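Local coordinates for phenazine biosynthesis protein PhzF family (Enterococcus faecalis, PDB 1S7J) that is probably an isomerase of the PhzF family of phenazine biosynthesis-like proteins, at residues E130-G134 / T160-L166; V184-T190 / L223-S229. Residue numbers count along the deposited sequence, not the author numbering.

Interaction 1: E130-G134 / T160-L166; sequences EAALG and TPDFSAL
Two short helices can be joined end to start by a single direct backbone hydrogen bond, as this contact illustrates: the C terminus of helix 127-133 meets the capped N terminus of helix 163-168. The first helix closes in a Schellman motif, with G134 as its C' residue at positive phi (79°). In the second, D162 is the N-cap; its OD2 accepts from A165 N (3.1 Å), from S164 OG (2.6 Å) and, weakly, from S164 N (3.3 Å). Register pairs A132 with D162 and L133 with P161, their CA atoms 4.9 and 4.4 Å apart. Among polar links, D162 N donates to A132 O at 2.7 Å (165°), and P161 CA makes a CH...O contact of 3.1 Å with the same A132 O. The apolar part is small: A132 CB meets A165 CB at 3.6 Å and L166 CD2 at 3.5 Å, while L133 CD1 reaches L166 CD2 at 3.7 Å. L133 and L166 also touch V177 and V175 of strand 175-180. One water donates to L133 O at 3.0 Å and to T160 O at 2.6 Å.

Interaction 2: V184-T190 / L223-S229; sequences VDFVSRT and LSAYQVS
Parallel strands are commonly joined by a crossover through a helix; strands 186-192 and 222-227 are joined through helix 207-218, in a connection that also includes strand 197-200. The axes of residues 186-190 and 223-227 approach to 4.7 Å and cross at -31°, and bridges pair F186 with A225, V187 with Y226 and S188 with Q227. V184 opens the contact, its CG2 3.4 Å from S224 CB. D185, still outside the strand at phi/psi -66/-46, exchanges bonds with S224: D185 N donates to S224 OG (3.2 Å) and S224 N to D185 OD2 (3.1 Å). F186 starts the ladder, F186 N to S224 O at 3.2 Å and Y226 N to F186 O at 3.1 Å. Its p rotamer lays the ring over A225, whose CB lies 3.7 Å from the F186 ring centroid, 17° off the normal; W214 of helix 207-218 stacks on that ring. V187 points to the opposite face, with Y226, and V187 CG1 lies 4.1 Å from Y226 CB. S188 N bonds weakly to Y226 O (3.3 Å), and S188 O is 2.9 Å from V228 N, where the second segment bends in an inverse gamma turn. R189 CD passes 3.4 Å from V228 O while its guanidinium forms a salt bridge with E199. T190, about 11 Å by side chain from the predicted active-site residue E46, ends the contact: T190 OG1 donates to Q227 OE1 at 3.2 Å.

Read from the N terminus, the two contacts follow in series. Interaction 1 closes a loop of 25 intervening residues, which contains hairpin strands 139-142 and 146-149 and helix 153-158. The chain then runs through strand 175-180 and turns into strand 186-192, where interaction 2 opens; its 32-residue loop carries strand 197-200 and helix 207-218 before strand 222-227 returns alongside. The loops neither nest nor cross. The centres of interactions 1 and 2 lie about 20 Å apart, and the nearest atoms of interactions 1 and 2 about 5 Å, without touching. The sheet links them: strand 175-180 pairs with strand 186-192, and F191 of the latter touches P161 and L166 of interaction 1, so a peripheral helix junction and a buried strand pair share one framework.

Interaction 1: E130-G134 / T160-L166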
ATOM      1  N   GLU A 130     -21.527   8.757   7.374  1.00 68.56           N
ATOM      2  CA  GLU A 130     -22.116   9.030   6.066  1.00 69.61           C
ATOM      3  C   GLU A 130     -22.002  10.521   5.707  1.00 70.69           C
ATOM      4  O   GLU A 130     -22.073  10.896   4.533  1.00 70.30           O
ATOM      5  CB  GLU A 130     -23.579   8.620   6.064  1.00 67.12           C
ATOM      6  CG  GLU A 130     -23.816   7.173   6.445  1.00 66.66           C
ATOM      7  CD  GLU A 130     -25.271   6.765   6.284  1.00 66.51           C
ATOM      8  OE1 GLU A 130     -25.582   5.994   5.352  1.00 58.56           O
ATOM      9  OE2 GLU A 130     -26.107   7.228   7.084  1.00 71.21           O
ATOM     10  N   ALA A 131     -21.884  11.358   6.731  1.00 70.86           N
ATOM     11  CA  ALA A 131     -21.756  12.795   6.547  1.00 72.68           C
ATOM     12  C   ALA A 131     -20.405  13.142   5.925  1.00 73.87           C
ATOM     13  O   ALA A 131     -20.339  13.853   4.923  1.00 75.05           O
ATOM     14  CB  ALA A 131     -21.920  13.514   7.886  1.00 72.19           C
ATOM     15  N   ALA A 132     -19.329  12.648   6.551  1.00 73.78           N
ATOM     16  CA  ALA A 132     -17.972  12.899   6.075  1.00 72.39           C
ATOM     17  C   ALA A 132     -17.731  12.316   4.673  1.00 71.04           C
ATOM     18  O   ALA A 132     -17.012  12.902   3.867  1.00 71.78           O
ATOM     19  CB  ALA A 132     -16.960  12.342   7.066  1.00 72.13           C
ATOM     20  N   LEU A 133     -18.317  11.148   4.413  1.00 68.63           N
ATOM     21  CA  LEU A 133     -18.183  10.480   3.109  1.00 68.40           C
ATOM     22  C   LEU A 133     -19.038  11.139   2.053  1.00 69.55           C
ATOM     23  O   LEU A 133     -18.667  11.175   0.873  1.00 70.72           O
ATOM     24  CB  LEU A 133     -18.602   9.018   3.226  1.00 63.14           C
ATOM     25  CG  LEU A 133     -17.529   7.940   3.297  1.00 57.29           C
ATOM     26  CD1 LEU A 133     -16.406   8.326   4.258  1.00 56.46           C
ATOM     27  CD2 LEU A 133     -18.188   6.649   3.715  1.00 54.77           C
ATOM     28  N   GLY A 134     -20.208  11.610   2.469  1.00 69.33           N
ATOM     29  CA  GLY A 134     -21.125  12.238   1.551  1.00 68.43           C
ATOM     30  C   GLY A 134     -21.883  11.189   0.758  1.00 67.26           C
ATOM     31  O   GLY A 134     -22.202  11.396  -0.421  1.00 69.83           O
ATOM     32  N   THR A 160     -16.148  12.383  -2.690  1.00 58.90           N
ATOM     33  CA  THR A 160     -15.145  13.347  -2.301  1.00 61.05           C
ATOM     34  C   THR A 160     -15.465  13.693  -0.842  1.00 64.02           C
ATOM     35  O   THR A 160     -16.337  14.518  -0.544  1.00 64.59           O
ATOM     36  CB  THR A 160     -15.134  14.597  -3.246  1.00 61.24           C
ATOM     37  OG1 THR A 160     -14.181  15.561  -2.782  1.00 63.16           O
ATOM     38  CG2 THR A 160     -16.511  15.223  -3.351  1.00 60.74           C
ATOM     39  N   PRO A 161     -14.851  12.939   0.086  1.00 65.00           N
ATOM     40  CA  PRO A 161     -15.012  13.081   1.528  1.00 65.31           C
ATOM     41  C   PRO A 161     -14.520  14.381   2.131  1.00 66.28           C
ATOM     42  O   PRO A 161     -13.631  15.045   1.596  1.00 66.54           O
ATOM     43  CB  PRO A 161     -14.205  11.900   2.071  1.00 64.43           C
ATOM     44  CG  PRO A 161     -14.258  10.908   0.962  1.00 64.14           C
ATOM     45  CD  PRO A 161     -14.010  11.777  -0.224  1.00 63.58           C
ATOM     46  N   ASP A 162     -15.113  14.731   3.264  1.00 67.63           N
ATOM     47  CA  ASP A 162     -14.755  15.905   4.021  1.00 69.24           C
ATOM     48  C   ASP A 162     -13.633  15.363   4.896  1.00 68.49           C
ATOM     49  O   ASP A 162     -13.886  14.818   5.969  1.00 68.41           O
ATOM     50  CB  ASP A 162     -15.954  16.333   4.884  1.00 71.39           C
ATOM     51  CG  ASP A 162     -15.690  17.596   5.698  1.00 74.15           C
ATOM     52  OD1 ASP A 162     -16.656  18.348   5.927  1.00 76.26           O
ATOM     53  OD2 ASP A 162     -14.540  17.827   6.130  1.00 74.36           O
ATOM     54  N   PHE A 163     -12.400  15.451   4.400  1.00 69.02           N
ATOM     55  CA  PHE A 163     -11.229  14.931   5.115  1.00 69.70           C
ATOM     56  C   PHE A 163     -10.998  15.469   6.522  1.00 71.22           C
ATOM     57  O   PHE A 163     -10.330  14.812   7.333  1.00 72.06           O
ATOM     58  CB  PHE A 163      -9.970  15.077   4.263  1.00 66.54           C
ATOM     59  CG  PHE A 163     -10.017  14.291   2.986  1.00 64.70           C
ATOM     60  CD1 PHE A 163     -10.017  14.941   1.753  1.00 64.61           C
ATOM     61  CD2 PHE A 163     -10.092  12.898   3.010  1.00 62.92           C
ATOM     62  CE1 PHE A 163     -10.094  14.218   0.562  1.00 65.71           C
ATOM     63  CE2 PHE A 163     -10.169  12.168   1.828  1.00 60.76           C
ATOM     64  CZ  PHE A 163     -10.172  12.827   0.602  1.00 63.15           C
ATOM     65  N   SER A 164     -11.492  16.666   6.805  1.00 72.06           N
ATOM     66  CA  SER A 164     -11.345  17.230   8.141  1.00 72.24           C
ATOM     67  C   SER A 164     -12.380  16.569   9.066  1.00 71.22           C
ATOM     68  O   SER A 164     -12.143  16.397  10.267  1.00 71.83           O
ATOM     69  CB  SER A 164     -11.516  18.757   8.122  1.00 71.51           C
ATOM     70  OG  SER A 164     -12.733  19.152   7.521  1.00 69.32           O
ATOM     71  N   ALA A 165     -13.513  16.171   8.483  1.00 68.68           N
ATOM     72  CA  ALA A 165     -14.574  15.510   9.225  1.00 68.30           C
ATOM     73  C   ALA A 165     -14.168  14.071   9.548  1.00 67.97           C
ATOM     74  O   ALA A 165     -14.521  13.537  10.605  1.00 69.98           O
ATOM     75  CB  ALA A 165     -15.864  15.525   8.425  1.00 67.59           C
ATOM     76  N   LEU A 166     -13.458  13.434   8.611  1.00 66.69           N
ATOM     77  CA  LEU A 166     -12.993  12.061   8.790  1.00 63.73           C
ATOM     78  C   LEU A 166     -11.892  11.982   9.849  1.00 61.64           C
ATOM     79  O   LEU A 166     -11.844  11.038  10.633  1.00 61.55           O
ATOM     80  CB  LEU A 166     -12.479  11.487   7.459  1.00 62.60           C
ATOM     81  CG  LEU A 166     -13.490  11.080   6.373  1.00 60.92           C
ATOM     82  CD1 LEU A 166     -12.748  10.656   5.125  1.00 60.33           C
ATOM     83  CD2 LEU A 166     -14.368   9.945   6.864  1.00 55.64           C
TER
HETATM   84  O   HOH W   1     -18.705  13.496  -1.076  1.00 67.66           O

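Interaction 2: V184-T190 / L223-S229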
ATOM      1  N   VAL A 184     -14.195  -5.971 -12.039  1.00 54.28           N
ATOM      2  CA  VAL A 184     -13.280  -6.651 -11.137  1.00 50.39           C
ATOM      3  C   VAL A 184     -14.116  -7.164  -9.948  1.00 49.21           C
ATOM      4  O   VAL A 184     -15.291  -6.810  -9.833  1.00 49.25           O
ATOM      5  CB  VAL A 184     -12.168  -5.663 -10.680  1.00 51.13           C
ATOM      6  CG1 VAL A 184     -12.495  -5.040  -9.335  1.00 49.68           C
ATOM      7  CG2 VAL A 184     -10.829  -6.324 -10.699  1.00 51.17           C
ATOM      8  N   ASP A 185     -13.533  -7.992  -9.095  1.00 47.39           N
ATOM      9  CA  ASP A 185     -14.293  -8.519  -7.959  1.00 47.71           C
ATOM     10  C   ASP A 185     -14.707  -7.459  -6.935  1.00 47.51           C
ATOM     11  O   ASP A 185     -15.851  -7.447  -6.477  1.00 48.31           O
ATOM     12  CB  ASP A 185     -13.555  -9.690  -7.287  1.00 48.45           C
ATOM     13  CG  ASP A 185     -13.661 -10.989  -8.094  1.00 51.01           C
ATOM     14  OD1 ASP A 185     -14.614 -11.129  -8.897  1.00 53.15           O
ATOM     15  OD2 ASP A 185     -12.802 -11.871  -7.917  1.00 52.49           O
ATOM     16  N   PHE A 186     -13.777  -6.582  -6.565  1.00 45.23           N
ATOM     17  CA  PHE A 186     -14.076  -5.515  -5.622  1.00 39.01           C
ATOM     18  C   PHE A 186     -13.127  -4.330  -5.771  1.00 39.68           C
ATOM     19  O   PHE A 186     -11.984  -4.486  -6.214  1.00 35.40           O
ATOM     20  CB  PHE A 186     -14.072  -6.031  -4.177  1.00 37.12           C
ATOM     21  CG  PHE A 186     -12.700  -6.323  -3.620  1.00 38.51           C
ATOM     22  CD1 PHE A 186     -12.186  -7.619  -3.640  1.00 36.22           C
ATOM     23  CD2 PHE A 186     -11.951  -5.316  -3.007  1.00 36.02           C
ATOM     24  CE1 PHE A 186     -10.953  -7.911  -3.046  1.00 37.24           C
ATOM     25  CE2 PHE A 186     -10.725  -5.597  -2.414  1.00 36.93           C
ATOM     26  CZ  PHE A 186     -10.224  -6.900  -2.434  1.00 37.62           C
ATOM     27  N   VAL A 187     -13.619  -3.149  -5.416  1.00 37.43           N
ATOM     28  CA  VAL A 187     -12.838  -1.919  -5.493  1.00 38.28           C
ATOM     29  C   VAL A 187     -12.745  -1.258  -4.134  1.00 37.69           C
ATOM     30  O   VAL A 187     -13.553  -1.529  -3.263  1.00 38.73           O
ATOM     31  CB  VAL A 187     -13.467  -0.927  -6.481  1.00 36.48           C
ATOM     32  CG1 VAL A 187     -13.223  -1.386  -7.903  1.00 36.86           C
ATOM     33  CG2 VAL A 187     -14.954  -0.798  -6.216  1.00 34.48           C
ATOM     34  N   SER A 188     -11.788  -0.368  -3.961  1.00 37.49           N
ATOM     35  CA  SER A 188     -11.630   0.325  -2.700  1.00 36.41           C
ATOM     36  C   SER A 188     -10.928   1.652  -2.880  1.00 36.27           C
ATOM     37  O   SER A 188     -10.560   2.028  -3.992  1.00 36.53           O
ATOM     38  CB  SER A 188     -10.839  -0.541  -1.712  1.00 36.84           C
ATOM     39  OG  SER A 188      -9.511  -0.772  -2.164  1.00 33.88           O
ATOM     40  N   ARG A 189     -10.823   2.393  -1.782  1.00 37.40           N
ATOM     41  CA  ARG A 189     -10.133   3.687  -1.697  1.00 35.80           C
ATOM     42  C   ARG A 189      -9.806   3.811  -0.221  1.00 34.89           C
ATOM     43  O   ARG A 189     -10.617   3.436   0.621  1.00 33.41           O
ATOM     44  CB  ARG A 189     -11.028   4.849  -2.150  1.00 33.26           C
ATOM     45  CG  ARG A 189     -11.215   4.943  -3.645  1.00 34.80           C
ATOM     46  CD  ARG A 189     -12.087   6.109  -4.019  1.00 34.15           C
ATOM     47  NE  ARG A 189     -11.482   7.395  -3.665  1.00 32.26           N
ATOM     48  CZ  ARG A 189     -12.005   8.582  -3.978  1.00 30.10           C
ATOM     49  NH1 ARG A 189     -11.383   9.688  -3.617  1.00 18.26           N
ATOM     50  NH2 ARG A 189     -13.153   8.655  -4.636  1.00 29.70           N
ATOM     51  N   THR A 190      -8.620   4.292   0.102  1.00 35.00           N
ATOM     52  CA  THR A 190      -8.238   4.410   1.495  1.00 32.81           C
ATOM     53  C   THR A 190      -7.812   5.818   1.890  1.00 34.48           C
ATOM     54  O   THR A 190      -6.977   6.440   1.226  1.00 35.21           O
ATOM     55  CB  THR A 190      -7.127   3.361   1.868  1.00 32.72           C
ATOM     56  OG1 THR A 190      -5.904   3.667   1.186  1.00 32.66           O
ATOM     57  CG2 THR A 190      -7.582   1.955   1.478  1.00 26.48           C
ATOM     58  N   LEU A 223      -9.404 -13.408  -5.795  1.00 55.14           N
ATOM     59  CA  LEU A 223     -10.198 -12.271  -6.201  1.00 49.62           C
ATOM     60  C   LEU A 223      -9.372 -11.235  -6.934  1.00 47.04           C
ATOM     61  O   LEU A 223      -8.172 -11.095  -6.691  1.00 44.22           O
ATOM     62  CB  LEU A 223     -10.834 -11.592  -4.982  1.00 51.46           C
ATOM     63  CG  LEU A 223     -11.678 -12.394  -4.006  1.00 53.11           C
ATOM     64  CD1 LEU A 223     -10.929 -12.521  -2.687  1.00 53.56           C
ATOM     65  CD2 LEU A 223     -13.008 -11.692  -3.790  1.00 55.39           C
ATOM     66  N   SER A 224     -10.016 -10.520  -7.834  1.00 44.00           N
ATOM     67  CA  SER A 224      -9.379  -9.456  -8.579  1.00 42.16           C
ATOM     68  C   SER A 224      -9.858  -8.142  -7.912  1.00 39.20           C
ATOM     69  O   SER A 224     -11.036  -8.021  -7.546  1.00 37.60           O
ATOM     70  CB  SER A 224      -9.769  -9.522 -10.065  1.00 44.33           C
ATOM     71  OG  SER A 224     -11.152  -9.829 -10.241  1.00 51.60           O
ATOM     72  N   ALA A 225      -8.944  -7.214  -7.687  1.00 35.90           N
ATOM     73  CA  ALA A 225      -9.294  -5.958  -7.042  1.00 31.39           C
ATOM     74  C   ALA A 225      -8.706  -4.739  -7.742  1.00 35.05           C
ATOM     75  O   ALA A 225      -7.771  -4.853  -8.539  1.00 36.57           O
ATOM     76  CB  ALA A 225      -8.853  -5.981  -5.600  1.00 30.14           C
ATOM     77  N   TYR A 226      -9.245  -3.574  -7.443  1.00 39.13           N
ATOM     78  CA  TYR A 226      -8.760  -2.350  -8.027  1.00 39.81           C
ATOM     79  C   TYR A 226      -9.041  -1.206  -7.103  1.00 38.04           C
ATOM     80  O   TYR A 226     -10.200  -0.875  -6.866  1.00 40.29           O
ATOM     81  CB  TYR A 226      -9.439  -2.092  -9.388  1.00 43.32           C
ATOM     82  CG  TYR A 226      -8.666  -1.147 -10.276  1.00 46.90           C
ATOM     83  CD1 TYR A 226      -7.972  -1.620 -11.386  1.00 47.79           C
ATOM     84  CD2 TYR A 226      -8.589   0.220  -9.979  1.00 49.80           C
ATOM     85  CE1 TYR A 226      -7.216  -0.762 -12.188  1.00 54.61           C
ATOM     86  CE2 TYR A 226      -7.837   1.092 -10.768  1.00 52.56           C
ATOM     87  CZ  TYR A 226      -7.150   0.599 -11.870  1.00 56.79           C
ATOM     88  OH  TYR A 226      -6.397   1.453 -12.665  1.00 58.58           O
ATOM     89  N   GLN A 227      -7.993  -0.615  -6.539  1.00 36.76           N
ATOM     90  CA  GLN A 227      -8.160   0.524  -5.663  1.00 35.23           C
ATOM     91  C   GLN A 227      -8.363   1.724  -6.589  1.00 36.77           C
ATOM     92  O   GLN A 227      -7.412   2.224  -7.197  1.00 38.37           O
ATOM     93  CB  GLN A 227      -6.960   0.718  -4.773  1.00 32.49           C
ATOM     94  CG  GLN A 227      -7.275   1.576  -3.589  1.00 28.08           C
ATOM     95  CD  GLN A 227      -6.322   1.402  -2.469  1.00 24.09           C
ATOM     96  OE1 GLN A 227      -6.101   2.308  -1.688  1.00 28.50           O
ATOM     97  NE2 GLN A 227      -5.715   0.210  -2.372  1.00 20.15           N
ATOM     98  N   VAL A 228      -9.629   2.115  -6.748  1.00 39.23           N
ATOM     99  CA  VAL A 228     -10.021   3.197  -7.627  1.00 38.78           C
ATOM    100  C   VAL A 228      -9.788   4.637  -7.143  1.00 37.22           C
ATOM    101  O   VAL A 228     -10.722   5.447  -7.034  1.00 36.90           O
ATOM    102  CB  VAL A 228     -11.490   2.987  -8.146  1.00 39.23           C
ATOM    103  CG1 VAL A 228     -12.492   3.106  -7.001  1.00 36.91           C
ATOM    104  CG2 VAL A 228     -11.805   3.954  -9.294  1.00 46.05           C
ATOM    105  N   SER A 229      -8.552   4.936  -6.836  1.00 37.82           N
ATOM    106  CA  SER A 229      -8.077   6.213  -6.435  1.00 34.48           C
ATOM    107  C   SER A 229      -7.945   7.044  -7.759  1.00 32.23           C
ATOM    108  O   SER A 229      -7.982   6.475  -8.847  1.00 30.25           O
ATOM    109  CB  SER A 229      -6.805   6.131  -5.592  1.00 35.19           C
ATOM    110  OG  SER A 229      -5.659   5.670  -6.285  1.00 27.73           O
TER